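Local coordinates for glutathione S-transferase 2 (Onchocerca volvulus, PDB 1TU7), which conjugates glutathione to electrophilic compounds as a homodimeric pi-class transferase and appears to play a central role in the parasite's detoxification system, at residues A[15-25]-A[185-195]. Residues are numbered along the deposited sequence; the frame is centred on the assembly and turned at random.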
loop_
_atom_site.group_PDB
_atom_site.type_symbol
_atom_site.label_atom_id
_atom_site.label_comp_id
_atom_site.label_asym_id
_atom_site.label_seq_id
_atom_site.Cartn_x
_atom_site.Cartn_y
_atom_site.Cartn_z
ATOM N N GLU A 15 1.950 9.704 10.922
ATOM C CA GLU A 15 0.935 10.468 11.618
ATOM C C GLU A 15 -0.401 9.731 11.699
ATOM O O GLU A 15 -1.058 9.808 12.742
ATOM C CB GLU A 15 0.781 11.864 11.065
ATOM C CG GLU A 15 0.048 12.806 11.994
ATOM C CD GLU A 15 0.839 13.166 13.226
ATOM O OE1 GLU A 15 2.034 12.850 13.318
ATOM O OE2 GLU A 15 0.234 13.796 14.119
ATOM N N PRO A 16 -0.869 9.025 10.670
ATOM C CA PRO A 16 -2.139 8.303 10.838
ATOM C C PRO A 16 -2.079 7.289 11.954
ATOM O O PRO A 16 -3.108 7.044 12.611
ATOM C CB PRO A 16 -2.381 7.666 9.494
ATOM C CG PRO A 16 -1.668 8.577 8.564
ATOM C CD PRO A 16 -0.388 8.964 9.271
ATOM N N ILE A 17 -0.907 6.677 12.162
ATOM C CA ILE A 17 -0.732 5.725 13.268
ATOM C C ILE A 17 -0.773 6.451 14.611
ATOM O O ILE A 17 -1.428 6.023 15.552
ATOM C CB ILE A 17 0.536 4.905 13.087
ATOM C CG1 ILE A 17 0.514 4.109 11.759
ATOM C CG2 ILE A 17 0.747 4.008 14.287
ATOM C CD1 ILE A 17 1.895 3.778 11.248
ATOM N N ARG A 18 -0.045 7.546 14.726
ATOM C CA ARG A 18 -0.114 8.359 15.936
ATOM C C ARG A 18 -1.544 8.760 16.233
ATOM O O ARG A 18 -1.992 8.689 17.366
ATOM C CB ARG A 18 0.745 9.600 15.773
ATOM C CG ARG A 18 2.226 9.336 15.719
ATOM C CD ARG A 18 3.026 10.565 15.648
ATOM N NE ARG A 18 4.463 10.346 15.462
ATOM C CZ ARG A 18 5.178 10.879 14.494
ATOM N NH1 ARG A 18 4.622 11.586 13.544
ATOM N NH2 ARG A 18 6.490 10.658 14.459
ATOM N N LEU A 19 -2.287 9.173 15.216
ATOM C CA LEU A 19 -3.663 9.610 15.410
ATOM C C LEU A 19 -4.524 8.464 15.927
ATOM O O LEU A 19 -5.350 8.670 16.803
ATOM C CB LEU A 19 -4.243 10.192 14.123
ATOM C CG LEU A 19 -3.645 11.528 13.681
ATOM C CD1 LEU A 19 -3.890 11.836 12.216
ATOM C CD2 LEU A 19 -4.188 12.665 14.564
ATOM N N PHE A 20 -4.370 7.268 15.348
ATOM C CA PHE A 20 -5.060 6.068 15.822
ATOM C C PHE A 20 -4.825 5.862 17.322
ATOM O O PHE A 20 -5.762 5.736 18.086
ATOM C CB PHE A 20 -4.604 4.863 14.988
ATOM C CG PHE A 20 -5.254 3.556 15.340
ATOM C CD1 PHE A 20 -5.961 2.871 14.365
ATOM C CD2 PHE A 20 -5.114 2.953 16.571
ATOM C CE1 PHE A 20 -6.537 1.648 14.623
ATOM C CE2 PHE A 20 -5.706 1.711 16.819
ATOM C CZ PHE A 20 -6.414 1.072 15.833
ATOM N N LEU A 21 -3.558 5.867 17.722
ATOM C CA LEU A 21 -3.161 5.565 19.086
ATOM C C LEU A 21 -3.691 6.650 20.018
ATOM O O LEU A 21 -4.231 6.358 21.066
ATOM C CB LEU A 21 -1.647 5.436 19.150
ATOM C CG LEU A 21 -1.038 4.267 18.399
ATOM C CD1 LEU A 21 0.430 4.438 18.242
ATOM C CD2 LEU A 21 -1.323 2.946 19.125
ATOM N N VAL A 22 -3.559 7.891 19.616
ATOM C CA VAL A 22 -4.015 9.007 20.445
ATOM C C VAL A 22 -5.531 8.936 20.608
ATOM O O VAL A 22 -6.035 9.030 21.712
ATOM C CB VAL A 22 -3.608 10.357 19.844
ATOM C CG1 VAL A 22 -4.353 11.478 20.511
ATOM C CG2 VAL A 22 -2.108 10.581 20.014
ATOM N N ASP A 23 -6.269 8.752 19.526
ATOM C CA ASP A 23 -7.721 8.762 19.591
ATOM C C ASP A 23 -8.272 7.594 20.375
ATOM O O ASP A 23 -9.276 7.729 21.085
ATOM C CB ASP A 23 -8.311 8.761 18.192
ATOM C CG ASP A 23 -9.802 8.940 18.206
ATOM O OD1 ASP A 23 -10.514 7.998 17.760
ATOM O OD2 ASP A 23 -10.310 9.986 18.630
ATOM N N GLN A 24 -7.638 6.434 20.239
ATOM C CA GLN A 24 -8.036 5.221 20.954
ATOM C C GLN A 24 -7.495 5.185 22.382
ATOM O O GLN A 24 -7.799 4.247 23.121
ATOM C CB GLN A 24 -7.608 3.983 20.172
ATOM C CG GLN A 24 -8.411 3.737 18.902
ATOM C CD GLN A 24 -9.885 3.720 19.151
ATOM O OE1 GLN A 24 -10.338 2.994 20.021
ATOM N NE2 GLN A 24 -10.623 4.569 18.459
ATOM N N ASP A 25 -6.725 6.203 22.762
ATOM C CA ASP A 25 -6.097 6.309 24.074
ATOM C C ASP A 25 -5.223 5.118 24.412
ATOM O O ASP A 25 -5.207 4.616 25.548
ATOM C CB ASP A 25 -7.146 6.562 25.164
ATOM C CG ASP A 25 -6.583 7.309 26.317
ATOM O OD1 ASP A 25 -7.156 7.191 27.421
ATOM O OD2 ASP A 25 -5.585 8.051 26.207
ATOM N N ARG A 185 -13.110 15.273 17.817
ATOM C CA ARG A 185 -13.041 14.179 18.773
ATOM C C ARG A 185 -12.121 14.614 19.902
ATOM O O ARG A 185 -11.067 15.163 19.635
ATOM C CB ARG A 185 -12.551 12.914 18.104
ATOM C CG ARG A 185 -13.504 12.435 17.016
ATOM C CD ARG A 185 -12.976 11.297 16.197
ATOM N NE ARG A 185 -12.798 10.064 16.952
ATOM C CZ ARG A 185 -13.729 9.145 17.149
ATOM N NH1 ARG A 185 -14.941 9.301 16.672
ATOM N NH2 ARG A 185 -13.417 8.043 17.796
ATOM N N PRO A 186 -12.527 14.467 21.158
ATOM C CA PRO A 186 -11.787 15.142 22.230
ATOM C C PRO A 186 -10.282 14.868 22.314
ATOM O O PRO A 186 -9.508 15.805 22.532
ATOM C CB PRO A 186 -12.494 14.663 23.488
ATOM C CG PRO A 186 -13.900 14.519 23.034
ATOM C CD PRO A 186 -13.736 13.787 21.681
ATOM N N LYS A 187 -9.866 13.617 22.140
ATOM C CA LYS A 187 -8.460 13.300 22.261
ATOM C C LYS A 187 -7.707 13.919 21.066
ATOM O O LYS A 187 -6.573 14.361 21.215
ATOM C CB LYS A 187 -8.228 11.777 22.360
ATOM C CG LYS A 187 -8.768 11.202 23.676
ATOM C CD LYS A 187 -9.187 9.739 23.620
ATOM C CE LYS A 187 -10.055 9.333 24.841
ATOM N NZ LYS A 187 -11.554 9.304 24.616
ATOM N N LEU A 188 -8.338 13.947 19.903
ATOM C CA LEU A 188 -7.700 14.548 18.724
ATOM C C LEU A 188 -7.685 16.046 18.784
ATOM O O LEU A 188 -6.738 16.659 18.349
ATOM C CB LEU A 188 -8.364 14.066 17.426
ATOM C CG LEU A 188 -8.229 12.581 17.135
ATOM C CD1 LEU A 188 -8.796 12.224 15.791
ATOM C CD2 LEU A 188 -6.795 12.111 17.214
ATOM N N LYS A 189 -8.707 16.664 19.366
ATOM C CA LYS A 189 -8.728 18.105 19.476
ATOM C C LYS A 189 -7.533 18.552 20.282
ATOM O O LYS A 189 -6.829 19.485 19.893
ATOM C CB LYS A 189 -10.034 18.583 20.145
ATOM C CG LYS A 189 -10.137 20.090 20.285
ATOM C CD LYS A 189 -11.486 20.479 20.872
ATOM C CE LYS A 189 -11.625 21.985 21.005
ATOM N NZ LYS A 189 -12.962 22.310 21.606
ATOM N N GLU A 190 -7.318 17.932 21.425
ATOM C CA GLU A 190 -6.202 18.309 22.292
ATOM C C GLU A 190 -4.848 18.063 21.609
ATOM O O GLU A 190 -3.944 18.915 21.604
ATOM C CB GLU A 190 -6.332 17.504 23.569
ATOM C CG GLU A 190 -5.174 17.539 24.540
ATOM C CD GLU A 190 -5.430 16.642 25.753
ATOM O OE1 GLU A 190 -5.781 15.425 25.598
ATOM O OE2 GLU A 190 -5.300 17.155 26.876
ATOM N N TYR A 191 -4.734 16.911 20.971
ATOM C CA TYR A 191 -3.476 16.525 20.327
ATOM C C TYR A 191 -3.156 17.490 19.195
ATOM O O TYR A 191 -2.020 17.928 19.046
ATOM C CB TYR A 191 -3.610 15.111 19.798
ATOM C CG TYR A 191 -2.445 14.658 18.948
ATOM C CD1 TYR A 191 -2.565 14.577 17.585
ATOM C CD2 TYR A 191 -1.234 14.334 19.524
ATOM C CE1 TYR A 191 -1.494 14.145 16.791
ATOM C CE2 TYR A 191 -0.149 13.915 18.751
ATOM C CZ TYR A 191 -0.289 13.810 17.393
ATOM O OH TYR A 191 0.805 13.406 16.652
ATOM N N CYS A 192 -4.157 17.825 18.399
ATOM C CA CYS A 192 -3.961 18.689 17.239
ATOM C C CYS A 192 -3.607 20.106 17.668
ATOM O O CYS A 192 -2.824 20.783 16.992
ATOM C CB CYS A 192 -5.201 18.649 16.346
ATOM S SG CYS A 192 -5.412 17.063 15.476
ATOM N N GLU A 193 -4.166 20.571 18.783
ATOM C CA GLU A 193 -3.801 21.889 19.313
ATOM C C GLU A 193 -2.306 21.906 19.662
ATOM O O GLU A 193 -1.584 22.855 19.327
ATOM C CB GLU A 193 -4.632 22.246 20.558
ATOM C CG GLU A 193 -6.054 22.712 20.287
ATOM C CD GLU A 193 -7.000 22.669 21.491
ATOM O OE1 GLU A 193 -8.093 23.285 21.390
ATOM O OE2 GLU A 193 -6.688 22.014 22.522
ATOM N N LYS A 194 -1.845 20.865 20.332
ATOM C CA LYS A 194 -0.451 20.799 20.728
ATOM C C LYS A 194 0.468 20.628 19.536
ATOM O O LYS A 194 1.554 21.190 19.477
ATOM C CB LYS A 194 -0.255 19.704 21.745
ATOM C CG LYS A 194 -0.897 20.055 23.082
ATOM C CD LYS A 194 -0.929 18.886 24.022
ATOM C CE LYS A 194 -1.667 19.282 25.306
ATOM N NZ LYS A 194 -0.931 20.322 26.074
ATOM N N ARG A 195 0.028 19.851 18.548
ATOM C CA ARG A 195 0.807 19.678 17.344
ATOM C C ARG A 195 0.952 20.990 16.599
ATOM O O ARG A 195 2.039 21.313 16.088
ATOM C CB ARG A 195 0.112 18.616 16.496
ATOM C CG ARG A 195 0.842 18.185 15.251
ATOM C CD ARG A 195 0.075 17.079 14.544
ATOM N NE ARG A 195 -1.194 17.543 14.028
ATOM C CZ ARG A 195 -2.034 16.815 13.309
ATOM N NH1 ARG A 195 -1.764 15.552 13.009
ATOM N NH2 ARG A 195 -3.127 17.371 12.823
HETATM O O HOH W 1 -11.234 11.257 20.885
#
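The side chain of Tyr191 packs as a knob into a hole formed by Glu15, Arg18, Leu19 and Val22 on helix 15-23, joining the thioredoxin-like N-terminal domain of the GST fold to the last helix of its all-helical C-terminal domain. The axes of the two helical segments cross at 129°, well away from antiparallel, approaching to 9.0 Å. Tyr191 swings its ring out opposite the backbone N (chi1 172°), bringing the hydroxyl to Glu15 and one face under Val22 CG2, a CH-pi contact 4.2 Å from the ring centroid. At the ring's edge Tyr191 OH donates to Glu15 OE2 over 2.6 Å. Arg195 NH1 salt-bridges Glu15 OE2 at 2.9 Å from the opposite face of the carboxylate plane, while Glu15 OE1 takes Arg18 NH1; bonds at both oxygens should restrict rotation of the group. Arg18 is itself anchored within the N-terminal domain, NH1 on Ile10 O and NE on Asp30. Leu19 CD2 lies 3.8 Å from Leu188 CD2, the side chains nearly perpendicular. Beyond, a side-on salt bridge joins Arg185 NE to Asp23 OD2 (3.0 Å) and Arg185 NH2 to Asp23 OD1 (2.9 Å), planes 52° apart; Tyr152 OH also bonds OD1. A water donates to Asp23 OD2 at 2.7 Å and accepts from Lys187 N.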